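Local coordinates for succinate--CoA ligase subunit alpha (PDB 6MEL), which is the alpha subunit of a succinate--CoA ligase, built from a Rossmann-like CoA-binding domain and a CoA-ligase domain, at residues Lys19-His24 with Leu70-Ala75; Glu84-Gly89 with Lys115-Ile120. All blocks are in the same frame, centred on the assembly; numbering follows the deposited sequence.

Contact 1: Lys19-His24 with Leu70-Ala75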
loop_
_atom_site.group_PDB
_atom_site.type_symbol
_atom_site.label_atom_id
_atom_site.label_comp_id
_atom_site.label_asym_id
_atom_site.label_seq_id
_atom_site.Cartn_x
_atom_site.Cartn_y
_atom_site.Cartn_z
ATOM N N LYS A 19 -21.513 8.083 10.454
ATOM C CA LYS A 19 -22.554 7.497 9.622
ATOM C C LYS A 19 -22.253 6.024 9.310
ATOM O O LYS A 19 -23.074 5.130 9.520
ATOM C CB LYS A 19 -22.664 8.305 8.328
ATOM C CG LYS A 19 -24.078 8.649 7.911
ATOM C CD LYS A 19 -24.188 9.019 6.444
ATOM C CE LYS A 19 -25.506 8.590 5.831
ATOM N NZ LYS A 19 -25.467 8.711 4.355
ATOM N N GLU A 20 -21.070 5.785 8.772
ATOM C CA GLU A 20 -20.620 4.445 8.365
ATOM C C GLU A 20 -20.556 3.519 9.577
ATOM O O GLU A 20 -21.002 2.411 9.539
ATOM C CB GLU A 20 -19.208 4.503 7.780
ATOM C CG GLU A 20 -19.113 4.493 6.275
ATOM C CD GLU A 20 -17.780 3.897 5.823
ATOM O OE1 GLU A 20 -17.792 3.003 4.959
ATOM O OE2 GLU A 20 -16.733 4.277 6.383
ATOM N N ALA A 21 -19.917 4.001 10.637
ATOM C CA ALA A 21 -19.780 3.281 11.879
ATOM C C ALA A 21 -21.157 2.872 12.409
ATOM O O ALA A 21 -21.321 1.746 12.903
ATOM C CB ALA A 21 -19.077 4.129 12.904
ATOM N N THR A 22 -22.127 3.794 12.308
ATOM C CA THR A 22 -23.500 3.540 12.808
ATOM C C THR A 22 -24.130 2.375 12.007
ATOM O O THR A 22 -24.654 1.439 12.573
ATOM C CB THR A 22 -24.365 4.815 12.748
ATOM O OG1 THR A 22 -23.790 5.794 13.621
ATOM C CG2 THR A 22 -25.818 4.549 13.129
ATOM N N PHE A 23 -24.053 2.465 10.680
ATOM C CA PHE A 23 -24.543 1.450 9.789
ATOM C C PHE A 23 -23.942 0.083 10.172
ATOM O O PHE A 23 -24.682 -0.871 10.384
ATOM C CB PHE A 23 -24.199 1.814 8.340
ATOM C CG PHE A 23 -24.625 0.767 7.351
ATOM C CD1 PHE A 23 -25.895 0.806 6.773
ATOM C CD2 PHE A 23 -23.783 -0.294 7.046
ATOM C CE1 PHE A 23 -26.297 -0.191 5.883
ATOM C CE2 PHE A 23 -24.186 -1.303 6.177
ATOM C CZ PHE A 23 -25.438 -1.236 5.575
ATOM N N HIS A 24 -22.598 -0.007 10.287
ATOM C CA HIS A 24 -21.967 -1.274 10.526
ATOM C C HIS A 24 -22.230 -1.755 11.955
ATOM O O HIS A 24 -22.464 -2.940 12.147
ATOM C CB HIS A 24 -20.477 -1.240 10.170
ATOM C CG HIS A 24 -20.276 -1.118 8.700
ATOM N ND1 HIS A 24 -20.563 -2.155 7.836
ATOM C CD2 HIS A 24 -19.873 -0.076 7.938
ATOM C CE1 HIS A 24 -20.284 -1.766 6.603
ATOM N NE2 HIS A 24 -19.892 -0.483 6.635
ATOM N N LEU A 70 -13.562 -1.700 18.514
ATOM C CA LEU A 70 -13.742 -1.707 17.055
ATOM C C LEU A 70 -13.663 -0.248 16.589
ATOM O O LEU A 70 -14.482 0.612 17.020
ATOM C CB LEU A 70 -15.093 -2.343 16.731
ATOM C CG LEU A 70 -15.551 -2.277 15.269
ATOM C CD1 LEU A 70 -14.576 -2.934 14.319
ATOM C CD2 LEU A 70 -16.891 -2.972 15.135
ATOM N N ILE A 71 -12.671 0.046 15.744
ATOM C CA ILE A 71 -12.268 1.431 15.452
ATOM C C ILE A 71 -12.608 1.811 14.010
ATOM O O ILE A 71 -12.071 1.226 13.042
ATOM C CB ILE A 71 -10.777 1.614 15.745
ATOM C CG1 ILE A 71 -10.464 1.257 17.204
ATOM C CG2 ILE A 71 -10.332 3.016 15.356
ATOM C CD1 ILE A 71 -9.058 1.517 17.633
ATOM N N PHE A 72 -13.459 2.835 13.867
ATOM C CA PHE A 72 -13.950 3.344 12.576
ATOM C C PHE A 72 -13.521 4.793 12.320
ATOM O O PHE A 72 -13.942 5.365 11.316
ATOM C CB PHE A 72 -15.482 3.351 12.503
ATOM C CG PHE A 72 -16.094 1.989 12.283
ATOM C CD1 PHE A 72 -16.070 1.411 11.020
ATOM C CD2 PHE A 72 -16.713 1.300 13.320
ATOM C CE1 PHE A 72 -16.636 0.155 10.797
ATOM C CE2 PHE A 72 -17.280 0.041 13.097
ATOM C CZ PHE A 72 -17.226 -0.530 11.846
ATOM N N VAL A 73 -12.646 5.358 13.164
ATOM C CA VAL A 73 -12.330 6.770 13.074
ATOM C C VAL A 73 -11.564 7.048 11.777
ATOM O O VAL A 73 -10.931 6.167 11.201
ATOM C CB VAL A 73 -11.524 7.267 14.277
ATOM C CG1 VAL A 73 -12.251 7.004 15.588
ATOM C CG2 VAL A 73 -10.095 6.684 14.252
ATOM N N PRO A 74 -11.605 8.297 11.285
ATOM C CA PRO A 74 -10.911 8.644 10.057
ATOM C C PRO A 74 -9.391 8.445 10.189
ATOM O O PRO A 74 -8.849 8.367 11.275
ATOM C CB PRO A 74 -11.214 10.146 9.876
ATOM C CG PRO A 74 -12.437 10.430 10.776
ATOM C CD PRO A 74 -12.280 9.457 11.920
ATOM N N ALA A 75 -8.738 8.384 9.038
ATOM C CA ALA A 75 -7.345 8.050 8.906
ATOM C C ALA A 75 -6.456 8.966 9.760
ATOM O O ALA A 75 -5.476 8.476 10.348
ATOM C CB ALA A 75 -6.975 8.121 7.447
HETATM O O HOH W 1 -15.930 4.831 8.837
#
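One face of the Phe72 ring lies against Ala21 in the first turn of helix 19-31: Ala21 CA stands 4.0 Å from the ring centroid and 17° off its normal, a CH-pi contact displaced toward the rim. The far end of the ring reaches the next turn of the helix, where His24 CB approaches Phe72 CZ obliquely at 3.7 Å. The imidazole of His24 has Phe23 CD2 over the centre of one face, 3.7 Å above its plane, while Phe72 is met by His24 CB rather than by a ring atom. At the root of the aromatic side chain, Ala21 CB packs 3.7 Å from Phe72 CB; a methyl is small enough to let the helix backbone come down onto the ring. With CG anti to its carbonyl carbon (chi1 -76°), Phe72, just past strand 68-71, extends across to the helix, and Ile137 touches both Phe72 and His24. A water donates to Glu20 OE2 at 2.6 Å and to Phe72 O at 3.2 Å, the one polar link between the segments. With no direct hydrogen bond, shape and dispersion do most of the work, while the water lets two acceptors, a carboxylate and a carbonyl, share a donor.

Contact 2: Glu84-Gly89 with Lys115-Ile120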
loop_
_atom_site.group_PDB
_atom_site.type_symbol
_atom_site.label_atom_id
_atom_site.label_comp_id
_atom_site.label_asym_id
_atom_site.label_seq_id
_atom_site.Cartn_x
_atom_site.Cartn_y
_atom_site.Cartn_z
ATOM N N GLU A 84 -4.941 5.661 22.411
ATOM C CA GLU A 84 -5.953 5.850 23.438
ATOM C C GLU A 84 -6.476 4.500 23.979
ATOM O O GLU A 84 -6.585 4.274 25.178
ATOM C CB GLU A 84 -7.114 6.650 22.852
ATOM C CG GLU A 84 -8.187 6.976 23.885
ATOM C CD GLU A 84 -9.323 7.848 23.399
ATOM O OE1 GLU A 84 -9.384 8.183 22.143
ATOM O OE2 GLU A 84 -10.185 8.155 24.251
ATOM N N ALA A 85 -6.787 3.584 23.074
ATOM C CA ALA A 85 -7.250 2.259 23.429
ATOM C C ALA A 85 -6.209 1.531 24.277
ATOM O O ALA A 85 -6.557 0.945 25.307
ATOM C CB ALA A 85 -7.589 1.468 22.186
ATOM N N ALA A 86 -4.945 1.587 23.852
ATOM C CA ALA A 86 -3.890 0.919 24.560
ATOM C C ALA A 86 -3.706 1.546 25.944
ATOM O O ALA A 86 -3.509 0.815 26.935
ATOM C CB ALA A 86 -2.609 0.952 23.774
ATOM N N ASP A 87 -3.764 2.869 26.005
ATOM C CA ASP A 87 -3.632 3.579 27.280
ATOM C C ASP A 87 -4.738 3.177 28.268
ATOM O O ASP A 87 -4.504 3.087 29.444
ATOM C CB ASP A 87 -3.622 5.098 27.116
ATOM C CG ASP A 87 -2.959 5.784 28.300
ATOM O OD1 ASP A 87 -1.712 5.630 28.424
ATOM O OD2 ASP A 87 -3.692 6.476 29.080
ATOM N N ALA A 88 -5.944 2.905 27.783
ATOM C CA ALA A 88 -7.088 2.611 28.673
ATOM C C ALA A 88 -7.143 1.141 29.119
ATOM O O ALA A 88 -8.028 0.796 29.882
ATOM C CB ALA A 88 -8.375 2.928 27.944
ATOM N N GLY A 89 -6.315 0.259 28.557
ATOM C CA GLY A 89 -6.348 -1.180 28.939
ATOM C C GLY A 89 -7.108 -2.076 27.953
ATOM O O GLY A 89 -7.305 -3.270 28.231
ATOM N N LYS A 115 1.952 -1.894 25.951
ATOM C CA LYS A 115 0.814 -2.038 26.891
ATOM C C LYS A 115 0.182 -3.440 26.847
ATOM O O LYS A 115 -0.709 -3.703 27.619
ATOM C CB LYS A 115 -0.248 -0.978 26.587
ATOM C CG LYS A 115 0.287 0.452 26.639
ATOM C CD LYS A 115 0.897 0.847 27.966
ATOM C CE LYS A 115 -0.076 0.624 29.111
ATOM N NZ LYS A 115 0.522 1.121 30.361
ATOM N N GLY A 116 0.605 -4.314 25.926
ATOM C CA GLY A 116 -0.007 -5.665 25.773
ATOM C C GLY A 116 -1.313 -5.648 24.979
ATOM O O GLY A 116 -2.102 -6.518 25.136
ATOM N N MET A 117 -1.565 -4.636 24.142
ATOM C CA MET A 117 -2.769 -4.615 23.302
ATOM C C MET A 117 -2.421 -5.206 21.937
ATOM O O MET A 117 -1.486 -4.783 21.303
ATOM C CB MET A 117 -3.307 -3.195 23.069
ATOM C CG MET A 117 -4.631 -3.163 22.348
ATOM S SD MET A 117 -5.315 -1.489 22.258
ATOM C CE MET A 117 -4.345 -0.933 20.856
ATOM N N LYS A 118 -3.227 -6.158 21.465
ATOM C CA LYS A 118 -3.084 -6.651 20.112
ATOM C C LYS A 118 -3.942 -5.823 19.179
ATOM O O LYS A 118 -4.990 -5.296 19.578
ATOM C CB LYS A 118 -3.534 -8.107 20.077
ATOM C CG LYS A 118 -2.799 -9.043 21.034
ATOM C CD LYS A 118 -3.718 -10.264 21.251
ATOM C CE LYS A 118 -3.022 -11.594 21.395
ATOM N NZ LYS A 118 -2.774 -11.891 22.820
ATOM N N ILE A 119 -3.523 -5.758 17.924
ATOM C CA ILE A 119 -4.241 -5.028 16.884
ATOM C C ILE A 119 -4.593 -5.990 15.752
ATOM O O ILE A 119 -3.807 -6.880 15.393
ATOM C CB ILE A 119 -3.355 -3.879 16.361
ATOM C CG1 ILE A 119 -3.066 -2.811 17.413
ATOM C CG2 ILE A 119 -3.935 -3.267 15.096
ATOM C CD1 ILE A 119 -1.808 -2.017 17.132
ATOM N N ILE A 120 -5.770 -5.780 15.171
ATOM C CA ILE A 120 -6.166 -6.362 13.898
ATOM C C ILE A 120 -6.416 -5.204 12.947
ATOM O O ILE A 120 -7.262 -4.375 13.184
ATOM C CB ILE A 120 -7.408 -7.257 14.044
ATOM C CG1 ILE A 120 -7.094 -8.485 14.907
ATOM C CG2 ILE A 120 -7.988 -7.639 12.704
ATOM C CD1 ILE A 120 -8.324 -9.274 15.324
HETATM O O HOH W 2 -0.956 4.207 30.524
#
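Met117 pushes its thioether against the last turns of helix 78-87, and the tight part of the contact lies there. Its SD is 3.5 Å from Ala86 N and 3.7 Å from Ala85 CB, while its methyl CE rests 3.9 Å from Ala86 CB. CG anti to the backbone N (chi1 -173°) and an extended chi2 carry the sulfur out to the helix; the bend at chi3 (81°) then turns CE alongside the Ala86 methyl. Alanines suit this surface because their short side chains let the flexible thioether approach the helix backbone itself. Val82, Ile90, Ala93 and Ala112 also touch Met117, placing it between two helices and the sheet.

Toward solvent the contact is looser. Lys115 lays its aliphatic part beside the end of the helix, with CB 3.7 Å from Ala86 O and CG 4.1 Å from Ala86 CB. Bends at chi2 and chi3 fold the chain over this carbonyl, and its ammonium makes no direct bond to the Asp87 carboxylate: Lys115 NZ and Asp87 OD1 are 5.4 Å apart. A water bridges them, donating to Asp87 OD1 at 2.6 Å but held only weakly by Lys115 NZ. Asp87 OD1 also bonds to Tyr111 OH, on helix 102-115.

Gly89 and Gly116 end their helices in Schellman motifs, with the positive phi that glycine tolerates; at Gly89 a CB would also press on the preceding carbonyl O. Neighbouring helices ending this way before parallel strands 92-95 and 118-120 are consistent with the alternating beta-alpha layout of a Rossmann-like fold.

Contact 1 and contact 2 follow one another along the chain, and both reach the same mixed sheet, in which strands 10-14, 68-71, 92-95 and 118-120 run parallel in that order. Their centres are about 18 Å apart; their nearest atoms come within about 5 Å without touching. Strand 68-71, which leads into contact 1, is followed directly by helix 78-87, whose end enters contact 2, so one beta-alpha unit serves both. Contact 1 joins the beginning of helix 19-31 to a strand end near the middle of the sheet, whereas contact 2 packs a helix end against the approach to strand 118-120, outermost within this chain. Contact 1 thus joins elements well separated in sequence, contact 2 closer ones.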